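Metallo-beta-lactamase family protein (Thermus thermophilus, PDB 2ZO4) is probably a zinc-dependent hydrolase of the metallo-beta-lactamase superfamily, carrying two zinc ions, although its natural substrate is not established. Local coordinates at residues 257-262 with 303-308. Numbering follows the deposited sequence.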
loop_
_atom_site.group_PDB
_atom_site.type_symbol
_atom_site.label_atom_id
_atom_site.label_comp_id
_atom_site.label_asym_id
_atom_site.label_seq_id
_atom_site.Cartn_x
_atom_site.Cartn_y
_atom_site.Cartn_z
ATOM N N ALA A 257 1.852 -23.472 3.027
ATOM C CA ALA A 257 3.136 -23.622 2.336
ATOM C C ALA A 257 4.322 -23.296 3.243
ATOM O O ALA A 257 5.343 -23.982 3.198
ATOM C CB ALA A 257 3.176 -22.768 1.081
ATOM N N LEU A 258 4.180 -22.257 4.067
ATOM C CA LEU A 258 5.234 -21.865 4.999
ATOM C C LEU A 258 5.444 -22.923 6.088
ATOM O O LEU A 258 6.581 -23.256 6.426
ATOM C CB LEU A 258 4.934 -20.490 5.615
ATOM C CG LEU A 258 5.887 -19.892 6.656
ATOM C CD1 LEU A 258 7.332 -19.858 6.172
ATOM C CD2 LEU A 258 5.425 -18.490 7.042
ATOM N N LEU A 259 4.345 -23.441 6.630
ATOM C CA LEU A 259 4.398 -24.521 7.621
ATOM C C LEU A 259 5.152 -25.751 7.100
ATOM O O LEU A 259 5.930 -26.357 7.833
ATOM C CB LEU A 259 2.987 -24.906 8.081
ATOM C CG LEU A 259 2.291 -23.914 9.022
ATOM C CD1 LEU A 259 0.817 -24.248 9.189
ATOM C CD2 LEU A 259 2.989 -23.857 10.378
ATOM N N ALA A 260 4.928 -26.089 5.831
ATOM C CA ALA A 260 5.586 -27.219 5.178
ATOM C C ALA A 260 7.089 -26.989 5.011
ATOM O O ALA A 260 7.880 -27.927 5.117
ATOM C CB ALA A 260 4.935 -27.505 3.831
ATOM N N LEU A 261 7.474 -25.736 4.765
ATOM C CA LEU A 261 8.884 -25.354 4.624
ATOM C C LEU A 261 9.678 -25.455 5.932
ATOM O O LEU A 261 10.911 -25.464 5.918
ATOM C CB LEU A 261 9.003 -23.938 4.049
ATOM C CG LEU A 261 8.592 -23.721 2.590
ATOM C CD1 LEU A 261 8.567 -22.240 2.272
ATOM C CD2 LEU A 261 9.508 -24.469 1.623
ATOM N N LEU A 262 8.968 -25.531 7.054
ATOM C CA LEU A 262 9.614 -25.647 8.352
ATOM C C LEU A 262 9.831 -27.107 8.763
ATOM O O LEU A 262 9.444 -27.523 9.857
ATOM C CB LEU A 262 8.834 -24.868 9.418
ATOM C CG LEU A 262 8.883 -23.335 9.348
ATOM C CD1 LEU A 262 7.910 -22.736 10.338
ATOM C CD2 LEU A 262 10.295 -22.800 9.594
ATOM N N GLY A 303 0.405 -19.676 17.855
ATOM C CA GLY A 303 1.088 -20.748 18.581
ATOM C C GLY A 303 1.566 -21.894 17.705
ATOM O O GLY A 303 2.208 -22.823 18.193
ATOM N N ALA A 304 1.262 -21.826 16.409
ATOM C CA ALA A 304 1.611 -22.884 15.459
ATOM C C ALA A 304 3.117 -23.011 15.242
ATOM O O ALA A 304 3.615 -24.100 14.955
ATOM C CB ALA A 304 0.896 -22.662 14.129
ATOM N N VAL A 305 3.835 -21.896 15.366
ATOM C CA VAL A 305 5.294 -21.917 15.297
ATOM C C VAL A 305 5.912 -21.247 16.520
ATOM O O VAL A 305 5.256 -20.465 17.212
ATOM C CB VAL A 305 5.860 -21.262 13.992
ATOM C CG1 VAL A 305 5.235 -21.880 12.735
ATOM C CG2 VAL A 305 5.699 -19.747 14.007
ATOM N N GLY A 306 7.175 -21.575 16.780
ATOM C CA GLY A 306 7.955 -20.908 17.811
ATOM C C GLY A 306 9.246 -20.423 17.193
ATOM O O GLY A 306 9.482 -20.633 15.998
ATOM N N ARG A 307 10.083 -19.777 18.003
ATOM C CA ARG A 307 11.381 -19.288 17.543
ATOM C C ARG A 307 12.425 -19.282 18.664
ATOM O O ARG A 307 12.104 -19.030 19.825
ATOM C CB ARG A 307 11.257 -17.898 16.890
ATOM C CG ARG A 307 10.958 -16.752 17.846
ATOM C CD ARG A 307 10.795 -15.423 17.119
ATOM N NE ARG A 307 10.591 -14.331 18.070
ATOM C CZ ARG A 307 10.511 -13.041 17.753
ATOM N NH1 ARG A 307 10.612 -12.641 16.488
ATOM N NH2 ARG A 307 10.327 -12.144 18.711
ATOM N N GLY A 308 13.668 -19.586 18.299
ATOM C CA GLY A 308 14.804 -19.467 19.204
ATOM C C GLY A 308 15.513 -18.160 18.911
ATOM O O GLY A 308 15.063 -17.384 18.067
#
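Leu259 meets Val305 through a methyl at the very end of its side chain, as the distances along the chain demonstrate. Leu259 CB lies 6.0 Å from Val305 CG1 and Leu259 CG 5.2 Å from it, but Leu259 CD2 closes to 3.8 Å from the same methyl. The chi1 of -74° places CG anti to the carbonyl carbon; the chi2 of 169° extends CD1, and CD2, the branch turned off that line, is the one facing Val305 CG1. Leu259 CD2 also comes to 4.5 Å from Ala304 CB, a looser contact beside the one to the valine, so CD2 is the branch that approaches both residues.

Both segments belong to the C-terminal helical region, whose sequence family falls in a helix-turn-helix clan; a two-stranded antiparallel hairpin, 305-308 with 313-316, following helix 286-301 is consistent with a winged-helix-like unit, the hairpin being its wing. The contact seats the base of that hairpin against the end of helix 240-261, well away from the zinc site.

Val305 CG1 has a second partner: Leu262 CD1 lies 3.7 Å away, its side chain crossing that of the valine at roughly a right angle. Seen from Val305 CG1, the directions to the two leucine methyls differ by about 85°, so they meet it from adjacent sides. Leu262 reaches it from just beyond helix 240-261, where its backbone N bonds to Leu259 O at 3.2 Å, an i to i-3 bond alongside a weak one to Leu258 O. Leu299 of helix 286-301 also packs on Leu259, while Arg316 of the partner strand touches Leu262 and donates a hydrogen bond through NE to Leu259 O.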